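Local structure of putative uncharacterized protein PH0594 (Pyrococcus horikoshii, 4HXF) at residues Ile381-Tyr392 and Tyr408-Asn419. The protein probably acts as a serine peptidase of the prolyl oligopeptidase family, an acylaminoacyl peptidase that assembles into a self-compartmentalizing hexamer. Residues are numbered along the deposited sequence; the frame is centred on the assembly and turned at random.
Sequences IVFVHGGPKGMY and YYIVYVNPRGSN. With Y3A (N-[(benzyloxy)carbonyl]glycyl-N-[(2S,3R)-4-chloro-3-hydroxy-1-phenylbutan-2-yl]glycinamide), chain B.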
loop_
_atom_site.group_PDB
_atom_site.type_symbol
_atom_site.label_atom_id
_atom_site.label_comp_id
_atom_site.label_asym_id
_atom_site.label_seq_id
_atom_site.Cartn_x
_atom_site.Cartn_y
_atom_site.Cartn_z
ATOM N N ILE A 381 -51.162 -5.482 -10.448
ATOM C CA ILE A 381 -50.169 -6.434 -9.986
ATOM C C ILE A 381 -50.695 -7.182 -8.750
ATOM O O ILE A 381 -51.022 -6.507 -7.702
ATOM C CB ILE A 381 -48.854 -5.789 -9.571
ATOM C CG1 ILE A 381 -48.276 -5.023 -10.801
ATOM C CG2 ILE A 381 -47.822 -6.871 -9.195
ATOM C CD1 ILE A 381 -47.054 -4.116 -10.517
ATOM N N VAL A 382 -50.750 -8.503 -8.877
ATOM C CA VAL A 382 -51.092 -9.384 -7.763
ATOM C C VAL A 382 -49.806 -9.751 -7.040
ATOM O O VAL A 382 -48.881 -10.315 -7.682
ATOM C CB VAL A 382 -51.819 -10.621 -8.221
ATOM C CG1 VAL A 382 -52.189 -11.535 -7.006
ATOM C CG2 VAL A 382 -53.124 -10.217 -8.964
ATOM N N PHE A 383 -49.733 -9.461 -5.719
ATOM C CA PHE A 383 -48.614 -9.892 -4.940
ATOM C C PHE A 383 -48.993 -11.110 -4.063
ATOM O O PHE A 383 -50.083 -11.117 -3.502
ATOM C CB PHE A 383 -48.131 -8.809 -3.972
ATOM C CG PHE A 383 -47.303 -7.719 -4.623
ATOM C CD1 PHE A 383 -45.929 -7.640 -4.347
ATOM C CD2 PHE A 383 -47.890 -6.766 -5.439
ATOM C CE1 PHE A 383 -45.200 -6.607 -4.903
ATOM C CE2 PHE A 383 -47.162 -5.696 -6.000
ATOM C CZ PHE A 383 -45.809 -5.665 -5.730
ATOM N N VAL A 384 -48.082 -12.074 -3.961
ATOM C CA VAL A 384 -48.310 -13.240 -3.138
ATOM C C VAL A 384 -47.221 -13.335 -2.123
ATOM O O VAL A 384 -46.007 -13.413 -2.440
ATOM C CB VAL A 384 -48.289 -14.554 -4.019
ATOM C CG1 VAL A 384 -48.544 -15.823 -3.123
ATOM C CG2 VAL A 384 -49.351 -14.422 -5.150
ATOM N N HIS A 385 -47.610 -13.413 -0.849
ATOM C CA HIS A 385 -46.584 -13.455 0.199
ATOM C C HIS A 385 -45.945 -14.854 0.300
ATOM O O HIS A 385 -46.511 -15.902 -0.183
ATOM C CB HIS A 385 -47.108 -13.047 1.619
ATOM C CG HIS A 385 -48.179 -13.934 2.230
ATOM N ND1 HIS A 385 -47.879 -15.213 2.716
ATOM C CD2 HIS A 385 -49.486 -13.672 2.546
ATOM C CE1 HIS A 385 -48.981 -15.722 3.230
ATOM N NE2 HIS A 385 -49.994 -14.807 3.160
ATOM N N GLY A 386 -44.771 -14.861 0.946
ATOM C CA GLY A 386 -44.037 -16.131 1.161
ATOM C C GLY A 386 -44.583 -17.009 2.304
ATOM O O GLY A 386 -45.650 -16.699 2.939
ATOM N N GLY A 387 -43.831 -18.043 2.618
ATOM C CA GLY A 387 -44.161 -18.852 3.712
ATOM C C GLY A 387 -44.188 -20.318 3.346
ATOM O O GLY A 387 -43.151 -20.903 3.174
ATOM N N PRO A 388 -45.355 -20.965 3.356
ATOM C CA PRO A 388 -46.692 -20.388 3.164
ATOM C C PRO A 388 -47.207 -19.666 4.373
ATOM O O PRO A 388 -48.101 -18.872 4.213
ATOM C CB PRO A 388 -47.627 -21.563 2.806
ATOM C CG PRO A 388 -46.825 -22.792 3.010
ATOM C CD PRO A 388 -45.349 -22.428 3.048
ATOM N N LYS A 389 -46.683 -19.910 5.565
ATOM C CA LYS A 389 -47.214 -19.264 6.784
ATOM C C LYS A 389 -46.551 -17.860 6.989
ATOM O O LYS A 389 -46.227 -17.437 8.134
ATOM C CB LYS A 389 -46.972 -20.144 8.019
ATOM C CG LYS A 389 -47.929 -19.797 9.192
ATOM C CD LYS A 389 -47.640 -20.658 10.416
ATOM C CE LYS A 389 -48.526 -20.277 11.533
ATOM N NZ LYS A 389 -48.177 -20.936 12.858
ATOM N N GLY A 390 -46.500 -17.086 5.896
ATOM C CA GLY A 390 -46.355 -15.646 5.973
ATOM C C GLY A 390 -47.665 -14.900 6.168
ATOM O O GLY A 390 -48.705 -15.524 6.315
ATOM N N MET A 391 -47.599 -13.573 6.137
ATOM C CA MET A 391 -48.819 -12.822 6.357
ATOM C C MET A 391 -48.662 -11.425 5.760
ATOM O O MET A 391 -47.629 -10.754 6.015
ATOM C CB MET A 391 -49.087 -12.711 7.849
ATOM C CG MET A 391 -50.487 -12.110 8.160
ATOM S SD MET A 391 -50.821 -11.915 9.902
ATOM C CE MET A 391 -49.725 -10.523 10.234
ATOM N N TYR A 392 -49.617 -11.016 4.930
ATOM C CA TYR A 392 -49.712 -9.654 4.477
ATOM C C TYR A 392 -50.736 -8.905 5.355
ATOM O O TYR A 392 -51.580 -9.480 6.031
ATOM C CB TYR A 392 -50.266 -9.561 3.047
ATOM C CG TYR A 392 -49.232 -9.762 1.927
ATOM C CD1 TYR A 392 -49.623 -10.346 0.729
ATOM C CD2 TYR A 392 -47.955 -9.260 2.020
ATOM C CE1 TYR A 392 -48.728 -10.541 -0.306
ATOM C CE2 TYR A 392 -47.045 -9.423 0.960
ATOM C CZ TYR A 392 -47.480 -10.048 -0.220
ATOM O OH TYR A 392 -46.556 -10.198 -1.215
ATOM N N TYR A 408 -50.296 1.507 -11.100
ATOM C CA TYR A 408 -50.830 0.134 -10.984
ATOM C C TYR A 408 -51.745 -0.070 -9.775
ATOM O O TYR A 408 -51.462 0.434 -8.699
ATOM C CB TYR A 408 -49.738 -0.951 -10.901
ATOM C CG TYR A 408 -48.713 -1.035 -12.011
ATOM C CD1 TYR A 408 -47.678 -0.104 -12.150
ATOM C CD2 TYR A 408 -48.816 -2.028 -12.983
ATOM C CE1 TYR A 408 -46.780 -0.130 -13.200
ATOM C CE2 TYR A 408 -47.891 -2.051 -14.045
ATOM C CZ TYR A 408 -46.896 -1.168 -14.121
ATOM O OH TYR A 408 -45.994 -1.234 -15.149
ATOM N N TYR A 409 -52.839 -0.771 -10.002
ATOM C CA TYR A 409 -53.530 -1.419 -8.885
ATOM C C TYR A 409 -52.588 -2.447 -8.280
ATOM O O TYR A 409 -51.880 -3.157 -8.991
ATOM C CB TYR A 409 -54.786 -2.161 -9.331
ATOM C CG TYR A 409 -56.024 -1.281 -9.476
ATOM C CD1 TYR A 409 -56.348 -0.738 -10.716
ATOM C CD2 TYR A 409 -56.864 -1.037 -8.390
ATOM C CE1 TYR A 409 -57.537 -0.028 -10.895
ATOM C CE2 TYR A 409 -58.022 -0.306 -8.545
ATOM C CZ TYR A 409 -58.343 0.194 -9.809
ATOM O OH TYR A 409 -59.559 0.909 -9.868
ATOM N N ILE A 410 -52.671 -2.598 -6.980
ATOM C CA ILE A 410 -51.943 -3.619 -6.225
ATOM C C ILE A 410 -53.029 -4.426 -5.481
ATOM O O ILE A 410 -53.951 -3.840 -4.853
ATOM C CB ILE A 410 -51.051 -2.954 -5.156
ATOM C CG1 ILE A 410 -50.202 -1.806 -5.760
ATOM C CG2 ILE A 410 -50.207 -3.964 -4.407
ATOM C CD1 ILE A 410 -49.253 -2.238 -6.908
ATOM N N VAL A 411 -52.935 -5.746 -5.618
ATOM C CA VAL A 411 -53.913 -6.613 -4.942
ATOM C C VAL A 411 -53.184 -7.744 -4.262
ATOM O O VAL A 411 -52.264 -8.329 -4.784
ATOM C CB VAL A 411 -55.031 -7.110 -5.872
ATOM C CG1 VAL A 411 -54.595 -7.931 -6.989
ATOM C CG2 VAL A 411 -56.127 -7.897 -5.044
ATOM N N TYR A 412 -53.627 -8.092 -3.076
ATOM C CA TYR A 412 -52.950 -9.137 -2.296
ATOM C C TYR A 412 -53.894 -9.704 -1.177
ATOM O O TYR A 412 -54.758 -8.971 -0.652
ATOM C CB TYR A 412 -51.674 -8.590 -1.683
ATOM C CG TYR A 412 -51.738 -7.372 -0.754
ATOM C CD1 TYR A 412 -51.630 -6.076 -1.225
ATOM C CD2 TYR A 412 -51.929 -7.532 0.585
ATOM C CE1 TYR A 412 -51.715 -5.034 -0.347
ATOM C CE2 TYR A 412 -51.942 -6.427 1.479
ATOM C CZ TYR A 412 -51.800 -5.188 0.943
ATOM O OH TYR A 412 -51.843 -4.156 1.879
ATOM N N VAL A 413 -53.777 -11.017 -0.930
ATOM C CA VAL A 413 -54.675 -11.642 0.053
ATOM C C VAL A 413 -53.872 -12.502 0.997
ATOM O O VAL A 413 -52.705 -12.818 0.763
ATOM C CB VAL A 413 -55.796 -12.510 -0.647
ATOM C CG1 VAL A 413 -56.455 -11.632 -1.795
ATOM C CG2 VAL A 413 -55.227 -13.904 -1.216
ATOM N N ASN A 414 -54.578 -12.978 2.055
ATOM C CA ASN A 414 -53.995 -14.019 2.927
ATOM C C ASN A 414 -54.729 -15.348 2.660
ATOM O O ASN A 414 -55.814 -15.614 3.230
ATOM C CB ASN A 414 -54.116 -13.604 4.388
ATOM C CG ASN A 414 -53.032 -12.635 4.826
ATOM O OD1 ASN A 414 -51.899 -12.716 4.321
ATOM N ND2 ASN A 414 -53.328 -11.734 5.823
ATOM N N PRO A 415 -54.179 -16.184 1.780
ATOM C CA PRO A 415 -54.907 -17.448 1.484
ATOM C C PRO A 415 -54.764 -18.382 2.668
ATOM O O PRO A 415 -53.907 -18.154 3.580
ATOM C CB PRO A 415 -54.137 -18.023 0.296
ATOM C CG PRO A 415 -52.827 -17.377 0.365
ATOM C CD PRO A 415 -52.937 -15.998 0.990
ATOM N N ARG A 416 -55.535 -19.453 2.707
ATOM C CA ARG A 416 -55.261 -20.485 3.692
ATOM C C ARG A 416 -53.825 -20.981 3.582
ATOM O O ARG A 416 -53.161 -20.961 2.546
ATOM C CB ARG A 416 -56.273 -21.654 3.518
ATOM C CG ARG A 416 -55.983 -22.601 2.293
ATOM C CD ARG A 416 -57.228 -23.433 1.987
ATOM N NE ARG A 416 -58.275 -22.560 1.471
ATOM C CZ ARG A 416 -59.557 -22.774 1.534
ATOM N NH1 ARG A 416 -60.053 -23.917 2.034
ATOM N NH2 ARG A 416 -60.392 -21.894 1.067
ATOM N N GLY A 417 -53.309 -21.219 4.784
ATOM C CA GLY A 417 -51.897 -21.422 5.003
ATOM C C GLY A 417 -51.227 -20.217 5.657
ATOM O O GLY A 417 -50.148 -20.386 6.254
ATOM N N SER A 418 -51.774 -19.001 5.521
ATOM C CA SER A 418 -51.166 -17.799 6.055
ATOM C C SER A 418 -51.163 -17.822 7.573
ATOM O O SER A 418 -52.071 -18.446 8.244
ATOM C CB SER A 418 -51.910 -16.590 5.630
ATOM O OG SER A 418 -51.967 -16.393 4.201
ATOM N N ASN A 419 -50.227 -17.099 8.129
ATOM C CA ASN A 419 -50.317 -16.695 9.547
ATOM C C ASN A 419 -51.361 -15.658 9.790
ATOM O O ASN A 419 -51.846 -15.012 8.878
ATOM C CB ASN A 419 -48.941 -16.162 10.036
ATOM C CG ASN A 419 -48.642 -16.567 11.474
ATOM O OD1 ASN A 419 -49.549 -16.923 12.239
ATOM N ND2 ASN A 419 -47.350 -16.599 11.814
HETATM N N3 Y3A B . -39.827 -19.969 6.800
HETATM C CA3 Y3A B . -40.390 -20.751 5.683
HETATM C C3 Y3A B . -39.525 -20.395 4.470
HETATM O O3 Y3A B . -38.404 -19.928 4.468
HETATM C C4 Y3A B . -39.873 -18.540 1.640
HETATM O O4 Y3A B . -41.243 -18.364 1.642
HETATM C CA4 Y3A B . -39.591 -20.007 1.914
HETATM N N4 Y3A B . -40.343 -20.339 3.153
HETATM C CB4 Y3A B . -40.232 -21.019 0.919
HETATM C CG4 Y3A B . -39.941 -22.447 1.242
HETATM C CD1 Y3A B . -38.665 -23.030 1.233
HETATM C CD2 Y3A B . -41.003 -23.302 1.505
HETATM C CE1 Y3A B . -38.437 -24.365 1.513
HETATM C CE2 Y3A B . -40.794 -24.642 1.795
HETATM C CZ4 Y3A B . -39.534 -25.155 1.826
HETATM C C15 Y3A B . -38.896 -17.516 2.330
HETATM O O HOH W 1 -52.098 -12.692 -2.563
HETATM O O HOH W 2 -50.495 -14.026 -0.587
HETATM O O HOH W 3 -45.495 -15.464 9.749
#
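I381-V384 and Y409-V413 run parallel, their short axes 4.8 Å apart at closest and 30° from alignment, and I381 N to Y409 O (2.8 Å), V411 N to I381 O and F383 N to V411 O lace them together. Further on the strands part, and water carries the pairing: one molecule links F383 O to V413 N, a second H385 N to V413 O. On one side of the sheet CD1 of I381 sits over the Y408 ring, a CH-pi contact 4.0 Å from the centroid; on the other, V382 CG2 presses on V411 CG1 at a tight 3.4 Å. The Y412 ring turns an edge to the face of Y392, planes 68° apart. With helix 398-405 the strands form a beta-alpha-beta unit of the alpha/beta-hydrolase sheet, and the loop after the first reaches the inhibitor: G387 N donates to its O4, and G387 O accepts from its N4. Behind G387, H385 is held from both ring nitrogens: ND1 donates in plane to G386 O (2.7 Å), and NE2 to S418 OG (2.7 Å), a bent bond of 136°. S418 OG in turn donates to P415 O across a type II turn. An alanine in place of H385 would probably leave G386 O and S418 OG without these donors and the inhibitor-binding loop less firmly fixed. The N414 amide grips the backbone of Y392 twice, OD1 taking its N-H in the carbonyl plane at 2.9 Å and ND2 donating to its O. N419 N closes on G390 O (2.8 Å), while its ND2 donates to E263, a magnesium ligand.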